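PDB 6PWI: putative hyaluronoglucosaminidase from Clostridium perfringens, which probably hydrolyses N-acetylhexosaminides as a family 84 glycoside hydrolase, here as a piece carrying the N-terminal domain, catalytic barrel and following helices. Local coordinates for residues K79-E84 with A156-L161; N70-V75 with T94-G99; D126-S131 with D205-S210; D198-G203 with V241-A246. One frame throughout, in Å; residues are numbered along the deposited sequence.

Contact 1: K79-E84 with A156-L161; sequences KGINHE and AIFNQL
Lys-79 reaches across to Phe-158 and Leu-161 with nearly the whole length of its side chain. From CB, which points toward residues 156-161, the chain first brings CG to 3.7 Å from Phe-158 CD2, a methylene resting obliquely against the ring. CG lies anti to the carbonyl carbon (chi1 -56°), and two further bends, at chi2 and chi3, carry the aliphatic part past Phe-158 to the turn. CD passes 3.9 Å from Phe-158 O. At the tip, NZ makes a weak hydrogen bond to Leu-161 O, 3.2 Å long, and packs beside Leu-161 CB; its stronger partner is the carbonyl of Gly-163, so the ammonium group bridges two carbonyls of the turn and the residues after it. Ile-81 adds a looser apolar touch, its CD1 4.5 Å from Phe-158 CE2. The receiving segment is shaped by a type I turn from Phe-158 to Leu-161, and is tied back by Gln-160, whose NE2 donates to Ala-156 O at 3.1 Å, almost straight (177°) but from above the carbonyl plane. On the lysine side, Gly-80, with its positive phi, is the C-prime residue of a Schellman motif closing helix 66-78. The capped end of that helix thus packs against the turn beside the mixed sheet, where helix 66-78 forms the crossover of a beta-alpha-beta unit between parallel strands 55-60 and 82-85.

Contact 2: N70-V75 with T94-G99; sequences NRLLEV and TNFLIG
The helical bond from Glu-74 N to Asn-70 O, 3.0 Å long, belongs to the turn that presents Leu-72 to Phe-96 and Ile-98 across the contact. Leu-72 does the work from the helix side. Its CG stands anti to the backbone N (chi1 180°), which sends both methyls out toward the strand: CD1 sits 3.9 Å from Phe-96 CD1, while CD2 reaches Phe-96 CB at 4.0 Å. Both methyls come at the phenylalanine from the same side, one against the ring and the other against the CB methylene, and the two side chains meet at a slant. CD1 also touches the tip of Ile-98, 4.2 Å from its CD1, two residues further along the same face of the strand. Val-58 and Phe-60 of strand 55-60 pack against Leu-72 as well, and Ile-137 of strand 136-141 lies beside Phe-96. Another flank of the helix carries the Arg-71 and Glu-74 pair. There Arg-71 NH1 forms a weak, salt-bridged hydrogen bond with Glu-74 OE2 at 3.3 Å, the carboxylate at the edge of the guanidinium and in its plane, and Arg-71 NE turns to Thr-152 OG1. The chemistry across helix and strand is purely apolar: three buried hydrocarbon side chains join helix 66-78 to the sheet by shape and burial, without a directional bond between the two segments.

Contact 3: D126-S131 with D205-S210; sequences DAHVVS and DFKMNS. With EDO (1,2-ethanediol), chain I.
The two backbones stay well apart, Asp-126 CA lying 9.5 Å from Lys-207 CA, and both of these residues have positive phi (58° and 73°), marking kinks at the facing points of the two segments. At Asp-126 the chain turns a corner before running on as a strand; Lys-207 bends a loop without regular structure. Side chains span the gap. Asp-126 and Asn-209 approach with carboxylate and amide planes 76° apart, OD2 of Asp-126 4.1 Å from ND2 of Asn-209. A water joins them, donating to Asp-126 OD1 and accepting from Asn-209 ND2 at 2.9 Å. Asp-126 OD2 has its main partner in Arg-180, a salt bridge. His-128 is held in place by ND1, which donates to Asp-126 O at 3.0 Å in the plane of its ring, and its CE1 then lies 4.3 Å from Lys-207 CE. The lysine NZ continues to Ser-153 OG. An ethanediol, probably from the crystallisation liquor, accepts a bond from Asp-126 N. Strand 127-133 of the N-terminal sheet thus meets the loop between helix 193-204 and barrel strand 210-213, with Tyr-149 of helix 144-158 packed against Asp-126, His-128 and Asn-209, and Trp-444 of helix 433-444 against Asp-126 and Lys-207.

Contact 4: D198-G203 with V241-A246; sequences DLMKFG and VDVGIA
Val-243 is the first residue of 241-246 to touch the facing helix, where it meets Met-200. Its CG1 is anti to the backbone N (chi1 172°) and packs 4.1 Å from Met-200 CB; the same methyl also lies 4.1 Å from Met-200 CE, so it is approached by both the root and the end of the methionine. Gly-244 comes next and offers bare backbone: Met-200 SD rests 3.8 Å from Gly-244 N and 3.9 Å from Gly-244 CA. The absence of a side chain here fits the close approach of the helices, Met-200 CA and Gly-244 CA being 6.4 Å apart. Met-200 runs out extended as far as its sulfur, then bends at chi3 (-70°), which turns CE toward Val-243 while the sulfur stays against Gly-244. The turn continues in regular fashion, Ile-245 N bonding to Val-241 O and Ala-246 N to Asp-242 O. These are consecutive outer helices of the (beta/alpha)8 barrel: helix 193-204 follows strand 179-184, and helix 231-247 follows strand 210-213. On another flank of helix 193-204, Leu-199 and Phe-202 pack against helix 433-444, which comes after the eighth barrel strand, 418-423.

In the fold
Contacts 1 and 2 lie within the N-terminal domain, centres 9 Å apart, and share a core: Phe-158 CZ is 4.0 Å from Phe-96 CE1. Contact 3 joins this domain to the barrel. It meets contact 2 through a weak ion pair, Arg-71 NH2 to Asp-205 OD1 at 3.3 Å, and contact 4 through a probable hydrogen bond from Met-208 N to Gly-203 O, 2.9 Å. Contact 4 lies wholly in the barrel, its centre about 21 Å from that of contact 1. All four are away from the predicted proton donor, Asp-299. That residue follows strand 293-296, at the carboxyl-terminal end of the barrel strands, whereas the 205-210 loop leads into the start of strand 210-213.

Contact 1: K79-E84 with A156-L161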
# COMPACT_ATOMS: atom_id res chain seq x y z
N LYS A 79 -4.45 -24.20 -10.38
CA LYS A 79 -4.31 -25.64 -10.19
C LYS A 79 -4.77 -26.39 -11.43
O LYS A 79 -5.11 -27.57 -11.34
CB LYS A 79 -5.13 -26.12 -8.99
CG LYS A 79 -4.86 -25.44 -7.66
CD LYS A 79 -3.45 -25.64 -7.15
CE LYS A 79 -3.17 -27.05 -6.69
NZ LYS A 79 -1.82 -27.14 -6.07
N GLY A 80 -4.80 -25.71 -12.58
CA GLY A 80 -5.20 -26.31 -13.84
C GLY A 80 -6.50 -27.11 -13.74
O GLY A 80 -6.61 -28.20 -14.30
N ILE A 81 -7.48 -26.56 -13.00
CA ILE A 81 -8.81 -27.14 -12.88
C ILE A 81 -9.69 -26.58 -13.99
O ILE A 81 -9.95 -25.37 -14.03
CB ILE A 81 -9.41 -26.84 -11.49
CG1 ILE A 81 -8.56 -27.42 -10.36
CG2 ILE A 81 -10.85 -27.31 -11.42
CD1 ILE A 81 -9.07 -27.08 -8.98
N ASN A 82 -10.15 -27.46 -14.88
CA ASN A 82 -11.17 -27.14 -15.86
C ASN A 82 -12.52 -27.10 -15.15
O ASN A 82 -12.69 -27.73 -14.11
CB ASN A 82 -11.22 -28.14 -17.01
CG ASN A 82 -9.97 -28.16 -17.85
OD1 ASN A 82 -9.73 -27.25 -18.65
ND2 ASN A 82 -9.16 -29.20 -17.68
N HIS A 83 -13.48 -26.37 -15.73
CA HIS A 83 -14.77 -26.18 -15.10
C HIS A 83 -15.89 -26.28 -16.13
O HIS A 83 -15.68 -26.04 -17.31
CB HIS A 83 -14.83 -24.81 -14.41
CG HIS A 83 -14.78 -23.68 -15.38
ND1 HIS A 83 -15.93 -23.04 -15.82
CD2 HIS A 83 -13.75 -23.11 -16.03
CE1 HIS A 83 -15.60 -22.10 -16.68
NE2 HIS A 83 -14.26 -22.12 -16.83
N GLU A 84 -17.08 -26.64 -15.64
CA GLU A 84 -18.31 -26.38 -16.35
C GLU A 84 -19.25 -25.65 -15.39
O GLU A 84 -19.21 -25.89 -14.18
CB GLU A 84 -18.88 -27.68 -16.94
CG GLU A 84 -18.11 -28.13 -18.16
CD GLU A 84 -18.77 -29.21 -19.00
OE1 GLU A 84 -19.44 -30.09 -18.41
OE2 GLU A 84 -18.61 -29.17 -20.24
N ALA A 156 -5.06 -16.82 -2.46
CA ALA A 156 -3.93 -16.91 -1.55
C ALA A 156 -3.74 -18.36 -1.11
O ALA A 156 -2.60 -18.83 -1.04
CB ALA A 156 -4.13 -15.97 -0.38
N ILE A 157 -4.84 -19.07 -0.86
CA ILE A 157 -4.75 -20.44 -0.38
C ILE A 157 -4.17 -21.33 -1.48
O ILE A 157 -3.25 -22.11 -1.24
CB ILE A 157 -6.10 -20.96 0.16
CG1 ILE A 157 -6.52 -20.20 1.43
CG2 ILE A 157 -6.03 -22.46 0.41
CD1 ILE A 157 -7.83 -20.65 2.04
N PHE A 158 -4.69 -21.16 -2.70
CA PHE A 158 -4.37 -22.05 -3.81
C PHE A 158 -2.91 -21.88 -4.23
O PHE A 158 -2.29 -22.83 -4.69
CB PHE A 158 -5.37 -21.89 -4.96
CG PHE A 158 -6.64 -22.71 -4.85
CD1 PHE A 158 -7.23 -22.98 -3.62
CD2 PHE A 158 -7.27 -23.19 -5.99
CE1 PHE A 158 -8.40 -23.72 -3.54
CE2 PHE A 158 -8.44 -23.93 -5.90
CZ PHE A 158 -9.00 -24.20 -4.68
N ASN A 159 -2.36 -20.67 -4.03
CA ASN A 159 -0.99 -20.37 -4.44
C ASN A 159 0.03 -21.07 -3.54
O ASN A 159 1.21 -21.10 -3.87
CB ASN A 159 -0.73 -18.86 -4.49
CG ASN A 159 -1.04 -18.25 -5.83
OD1 ASN A 159 -0.81 -18.86 -6.87
ND2 ASN A 159 -1.57 -17.03 -5.83
N GLN A 160 -0.42 -21.65 -2.42
CA GLN A 160 0.51 -22.26 -1.48
C GLN A 160 0.20 -23.74 -1.28
O GLN A 160 0.79 -24.38 -0.42
CB GLN A 160 0.57 -21.46 -0.18
CG GLN A 160 -0.70 -21.54 0.65
CD GLN A 160 -0.69 -20.62 1.85
OE1 GLN A 160 -0.16 -20.95 2.91
NE2 GLN A 160 -1.34 -19.48 1.72
N LEU A 161 -0.71 -24.30 -2.09
CA LEU A 161 -1.06 -25.71 -1.99
C LEU A 161 0.04 -26.56 -2.64
O LEU A 161 0.36 -26.38 -3.81
CB LEU A 161 -2.41 -25.96 -2.66
CG LEU A 161 -3.64 -25.61 -1.83
CD1 LEU A 161 -4.92 -26.04 -2.53
CD2 LEU A 161 -3.56 -26.23 -0.44

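Contact 2: N70-V75 with T94-G99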
# COMPACT_ATOMS: atom_id res chain seq x y z
N ASN A 70 -14.51 -13.89 -13.22
CA ASN A 70 -13.16 -13.97 -13.76
C ASN A 70 -12.15 -14.26 -12.66
O ASN A 70 -11.16 -14.96 -12.89
CB ASN A 70 -12.78 -12.70 -14.53
CG ASN A 70 -13.46 -12.60 -15.88
OD1 ASN A 70 -13.70 -13.61 -16.54
ND2 ASN A 70 -13.78 -11.39 -16.31
N ARG A 71 -12.40 -13.72 -11.46
CA ARG A 71 -11.53 -13.94 -10.32
C ARG A 71 -11.53 -15.42 -9.92
O ARG A 71 -10.48 -15.95 -9.55
CB ARG A 71 -11.89 -13.02 -9.16
CG ARG A 71 -10.86 -12.99 -8.03
CD ARG A 71 -9.48 -12.55 -8.47
NE ARG A 71 -8.91 -11.66 -7.48
CZ ARG A 71 -7.70 -11.11 -7.54
NH1 ARG A 71 -6.91 -11.38 -8.56
NH2 ARG A 71 -7.29 -10.31 -6.57
N LEU A 72 -12.69 -16.08 -9.98
CA LEU A 72 -12.74 -17.50 -9.64
C LEU A 72 -11.99 -18.30 -10.70
O LEU A 72 -11.28 -19.25 -10.37
CB LEU A 72 -14.18 -17.99 -9.50
CG LEU A 72 -14.31 -19.47 -9.15
CD1 LEU A 72 -13.99 -19.72 -7.68
CD2 LEU A 72 -15.68 -20.01 -9.49
N LEU A 73 -12.14 -17.91 -11.97
CA LEU A 73 -11.55 -18.66 -13.06
C LEU A 73 -10.02 -18.57 -13.01
O LEU A 73 -9.35 -19.54 -13.35
CB LEU A 73 -12.14 -18.21 -14.40
CG LEU A 73 -13.65 -18.41 -14.53
CD1 LEU A 73 -14.15 -18.07 -15.93
CD2 LEU A 73 -14.06 -19.83 -14.15
N GLU A 74 -9.49 -17.41 -12.58
CA GLU A 74 -8.08 -17.24 -12.25
C GLU A 74 -7.67 -18.26 -11.20
O GLU A 74 -6.64 -18.92 -11.31
CB GLU A 74 -7.86 -15.88 -11.59
CG GLU A 74 -7.11 -14.86 -12.43
CD GLU A 74 -6.62 -13.67 -11.62
OE1 GLU A 74 -5.58 -13.81 -10.93
OE2 GLU A 74 -7.28 -12.61 -11.65
N VAL A 75 -8.50 -18.39 -10.16
CA VAL A 75 -8.19 -19.26 -9.04
C VAL A 75 -8.16 -20.72 -9.51
O VAL A 75 -7.30 -21.48 -9.08
CB VAL A 75 -9.15 -19.03 -7.86
CG1 VAL A 75 -9.14 -20.18 -6.87
CG2 VAL A 75 -8.84 -17.72 -7.16
N THR A 94 -15.98 -31.75 -7.73
CA THR A 94 -15.68 -30.62 -6.86
C THR A 94 -16.57 -29.44 -7.26
O THR A 94 -16.75 -29.17 -8.44
CB THR A 94 -14.21 -30.19 -6.96
OG1 THR A 94 -13.34 -31.31 -6.74
CG2 THR A 94 -13.84 -29.09 -6.00
N ASN A 95 -17.10 -28.73 -6.26
CA ASN A 95 -18.06 -27.66 -6.46
C ASN A 95 -17.51 -26.33 -5.93
O ASN A 95 -17.02 -26.25 -4.81
CB ASN A 95 -19.41 -27.98 -5.79
CG ASN A 95 -20.17 -29.10 -6.46
OD1 ASN A 95 -20.95 -28.87 -7.39
ND2 ASN A 95 -19.98 -30.33 -5.99
N PHE A 96 -17.62 -25.28 -6.76
CA PHE A 96 -17.38 -23.90 -6.34
C PHE A 96 -18.68 -23.12 -6.44
O PHE A 96 -19.19 -22.93 -7.53
CB PHE A 96 -16.32 -23.24 -7.23
CG PHE A 96 -14.95 -23.86 -7.10
CD1 PHE A 96 -13.99 -23.31 -6.26
CD2 PHE A 96 -14.62 -25.02 -7.79
CE1 PHE A 96 -12.74 -23.89 -6.13
CE2 PHE A 96 -13.37 -25.61 -7.65
CZ PHE A 96 -12.43 -25.04 -6.83
N LEU A 97 -19.22 -22.69 -5.29
CA LEU A 97 -20.43 -21.88 -5.30
C LEU A 97 -20.10 -20.47 -4.82
O LEU A 97 -19.52 -20.29 -3.75
CB LEU A 97 -21.52 -22.50 -4.41
CG LEU A 97 -21.67 -24.03 -4.38
CD1 LEU A 97 -22.93 -24.42 -3.63
CD2 LEU A 97 -21.69 -24.64 -5.78
N ILE A 98 -20.47 -19.46 -5.63
CA ILE A 98 -20.28 -18.07 -5.25
C ILE A 98 -21.64 -17.40 -5.15
O ILE A 98 -22.43 -17.44 -6.10
CB ILE A 98 -19.34 -17.34 -6.23
CG1 ILE A 98 -18.04 -18.12 -6.50
CG2 ILE A 98 -19.06 -15.93 -5.74
CD1 ILE A 98 -17.17 -18.35 -5.28
N GLY A 99 -21.91 -16.77 -4.00
CA GLY A 99 -23.23 -16.22 -3.76
C GLY A 99 -23.22 -15.01 -2.84
O GLY A 99 -22.19 -14.69 -2.25

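Contact 3: D126-S131 with D205-S210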
# COMPACT_ATOMS: atom_id res chain seq x y z
N ASP A 126 -17.46 -5.17 4.09
CA ASP A 126 -16.88 -6.13 3.15
C ASP A 126 -17.02 -7.56 3.67
O ASP A 126 -16.23 -8.44 3.30
CB ASP A 126 -15.44 -5.74 2.79
CG ASP A 126 -15.31 -4.39 2.10
OD1 ASP A 126 -16.16 -4.09 1.23
OD2 ASP A 126 -14.36 -3.64 2.42
N ALA A 127 -18.04 -7.80 4.50
CA ALA A 127 -18.18 -9.06 5.21
C ALA A 127 -18.41 -10.21 4.23
O ALA A 127 -19.18 -10.07 3.28
CB ALA A 127 -19.30 -8.97 6.22
N HIS A 128 -17.74 -11.34 4.48
CA HIS A 128 -17.93 -12.52 3.66
C HIS A 128 -17.47 -13.76 4.42
O HIS A 128 -16.78 -13.65 5.42
CB HIS A 128 -17.20 -12.37 2.32
CG HIS A 128 -15.71 -12.32 2.46
ND1 HIS A 128 -15.04 -11.15 2.77
CD2 HIS A 128 -14.77 -13.28 2.36
CE1 HIS A 128 -13.75 -11.40 2.84
NE2 HIS A 128 -13.55 -12.70 2.60
N VAL A 129 -17.84 -14.93 3.89
CA VAL A 129 -17.55 -16.22 4.48
C VAL A 129 -16.97 -17.12 3.39
O VAL A 129 -17.47 -17.13 2.27
CB VAL A 129 -18.84 -16.83 5.06
CG1 VAL A 129 -18.67 -18.30 5.40
CG2 VAL A 129 -19.36 -16.04 6.25
N VAL A 130 -15.91 -17.85 3.74
CA VAL A 130 -15.37 -18.88 2.86
C VAL A 130 -15.51 -20.22 3.57
O VAL A 130 -15.08 -20.38 4.71
CB VAL A 130 -13.91 -18.61 2.45
CG1 VAL A 130 -13.37 -19.69 1.52
CG2 VAL A 130 -13.75 -17.24 1.81
N SER A 131 -16.14 -21.19 2.90
CA SER A 131 -16.35 -22.50 3.50
C SER A 131 -15.77 -23.59 2.61
O SER A 131 -16.05 -23.65 1.42
CB SER A 131 -17.81 -22.73 3.78
OG SER A 131 -18.11 -24.11 3.71
N ASP A 205 -4.74 -8.12 -4.82
CA ASP A 205 -4.35 -9.37 -4.20
C ASP A 205 -4.45 -9.29 -2.68
O ASP A 205 -4.41 -10.33 -2.02
CB ASP A 205 -2.97 -9.84 -4.66
CG ASP A 205 -2.93 -10.47 -6.05
OD1 ASP A 205 -4.02 -10.83 -6.57
OD2 ASP A 205 -1.81 -10.61 -6.60
N PHE A 206 -4.56 -8.08 -2.12
CA PHE A 206 -4.62 -7.92 -0.67
C PHE A 206 -5.87 -7.15 -0.24
O PHE A 206 -5.92 -6.58 0.85
CB PHE A 206 -3.27 -7.45 -0.12
CG PHE A 206 -2.13 -8.32 -0.57
CD1 PHE A 206 -1.96 -9.60 -0.05
CD2 PHE A 206 -1.26 -7.89 -1.56
CE1 PHE A 206 -0.93 -10.42 -0.50
CE2 PHE A 206 -0.23 -8.71 -2.01
CZ PHE A 206 -0.08 -9.97 -1.48
N LYS A 207 -6.90 -7.17 -1.10
CA LYS A 207 -8.25 -6.73 -0.76
C LYS A 207 -8.33 -5.21 -0.65
O LYS A 207 -9.24 -4.69 0.01
CB LYS A 207 -8.75 -7.41 0.51
CG LYS A 207 -8.73 -8.94 0.49
CD LYS A 207 -9.49 -9.53 1.66
CE LYS A 207 -9.64 -11.03 1.59
NZ LYS A 207 -8.35 -11.72 1.84
N MET A 208 -7.40 -4.49 -1.29
CA MET A 208 -7.50 -3.04 -1.40
C MET A 208 -8.65 -2.69 -2.35
O MET A 208 -8.96 -3.47 -3.25
CB MET A 208 -6.19 -2.43 -1.90
CG MET A 208 -5.13 -2.37 -0.83
SD MET A 208 -3.64 -1.48 -1.34
CE MET A 208 -3.27 -0.55 0.15
N ASN A 209 -9.27 -1.52 -2.14
CA ASN A 209 -10.45 -1.17 -2.92
C ASN A 209 -10.31 0.21 -3.57
O ASN A 209 -11.25 0.67 -4.21
CB ASN A 209 -11.74 -1.36 -2.12
CG ASN A 209 -11.90 -0.48 -0.89
OD1 ASN A 209 -11.14 0.47 -0.68
ND2 ASN A 209 -12.89 -0.78 -0.07
N SER A 210 -9.15 0.87 -3.42
CA SER A 210 -9.03 2.27 -3.77
C SER A 210 -7.67 2.59 -4.38
O SER A 210 -6.64 2.36 -3.76
CB SER A 210 -9.25 3.14 -2.56
OG SER A 210 -10.58 3.03 -2.10
C1 EDO I . -20.39 -0.89 3.71
O1 EDO I . -20.82 -1.64 4.83
C2 EDO I . -19.49 -1.70 2.87
O2 EDO I . -19.64 -3.09 3.13
O HOH W 1 -14.96 -2.75 -0.51

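Contact 4: D198-G203 with V241-A246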
# COMPACT_ATOMS: atom_id res chain seq x y z
N ASP A 198 -0.03 -2.10 -12.37
CA ASP A 198 0.65 -3.13 -11.61
C ASP A 198 0.36 -2.98 -10.12
O ASP A 198 0.26 -3.99 -9.42
CB ASP A 198 2.15 -3.13 -11.88
CG ASP A 198 2.81 -4.47 -11.57
OD1 ASP A 198 2.29 -5.49 -12.06
OD2 ASP A 198 3.83 -4.47 -10.85
N LEU A 199 0.26 -1.73 -9.64
CA LEU A 199 -0.04 -1.47 -8.24
C LEU A 199 -1.49 -1.85 -7.95
O LEU A 199 -1.78 -2.46 -6.92
CB LEU A 199 0.24 -0.01 -7.87
CG LEU A 199 1.71 0.41 -7.80
CD1 LEU A 199 1.84 1.80 -7.18
CD2 LEU A 199 2.55 -0.58 -7.01
N MET A 200 -2.39 -1.51 -8.88
CA MET A 200 -3.78 -1.89 -8.74
C MET A 200 -3.88 -3.42 -8.66
O MET A 200 -4.61 -3.95 -7.84
CB MET A 200 -4.64 -1.36 -9.89
CG MET A 200 -5.07 0.07 -9.67
SD MET A 200 -6.18 0.69 -10.97
CE MET A 200 -5.04 0.78 -12.36
N LYS A 201 -3.09 -4.10 -9.49
CA LYS A 201 -3.07 -5.56 -9.52
C LYS A 201 -2.56 -6.08 -8.18
O LYS A 201 -3.03 -7.11 -7.69
CB LYS A 201 -2.27 -6.02 -10.73
CG LYS A 201 -2.25 -7.52 -10.99
CD LYS A 201 -1.69 -7.88 -12.36
CE LYS A 201 -1.40 -9.36 -12.53
NZ LYS A 201 -0.45 -9.85 -11.50
N PHE A 202 -1.61 -5.36 -7.57
CA PHE A 202 -1.01 -5.79 -6.32
C PHE A 202 -1.99 -5.58 -5.17
O PHE A 202 -2.26 -6.51 -4.42
CB PHE A 202 0.34 -5.10 -6.09
CG PHE A 202 1.08 -5.59 -4.88
CD1 PHE A 202 1.01 -4.90 -3.67
CD2 PHE A 202 1.85 -6.74 -4.92
CE1 PHE A 202 1.70 -5.35 -2.55
CE2 PHE A 202 2.53 -7.19 -3.80
CZ PHE A 202 2.46 -6.49 -2.62
N GLY A 203 -2.52 -4.35 -5.05
CA GLY A 203 -3.51 -4.02 -4.04
C GLY A 203 -4.69 -4.98 -4.05
O GLY A 203 -5.24 -5.31 -2.99
N VAL A 241 -8.87 2.14 -15.72
CA VAL A 241 -10.15 1.94 -15.06
C VAL A 241 -10.57 0.47 -15.20
O VAL A 241 -11.12 -0.12 -14.27
CB VAL A 241 -11.21 2.91 -15.60
CG1 VAL A 241 -12.61 2.54 -15.16
CG2 VAL A 241 -10.89 4.35 -15.22
N ASP A 242 -10.28 -0.12 -16.36
CA ASP A 242 -10.61 -1.51 -16.60
C ASP A 242 -9.81 -2.42 -15.67
O ASP A 242 -10.35 -3.40 -15.15
CB ASP A 242 -10.43 -1.89 -18.08
CG ASP A 242 -11.49 -1.34 -19.04
OD1 ASP A 242 -12.54 -0.82 -18.56
OD2 ASP A 242 -11.26 -1.45 -20.26
N VAL A 243 -8.52 -2.09 -15.46
CA VAL A 243 -7.70 -2.86 -14.53
C VAL A 243 -8.31 -2.75 -13.13
O VAL A 243 -8.41 -3.74 -12.41
CB VAL A 243 -6.21 -2.49 -14.56
CG1 VAL A 243 -5.45 -3.18 -13.43
CG2 VAL A 243 -5.56 -2.83 -15.89
N GLY A 244 -8.74 -1.52 -12.79
CA GLY A 244 -9.45 -1.26 -11.55
C GLY A 244 -10.69 -2.14 -11.39
O GLY A 244 -10.95 -2.64 -10.29
N ILE A 245 -11.46 -2.32 -12.48
CA ILE A 245 -12.67 -3.12 -12.43
C ILE A 245 -12.32 -4.59 -12.23
O ILE A 245 -12.98 -5.28 -11.47
CB ILE A 245 -13.58 -2.87 -13.66
CG1 ILE A 245 -14.23 -1.49 -13.60
CG2 ILE A 245 -14.61 -3.99 -13.81
CD1 ILE A 245 -14.63 -0.94 -14.94
N ALA A 246 -11.26 -5.06 -12.90
CA ALA A 246 -10.88 -6.46 -12.86
C ALA A 246 -10.32 -6.85 -11.49
O ALA A 246 -10.49 -7.98 -11.05
CB ALA A 246 -9.89 -6.76 -13.96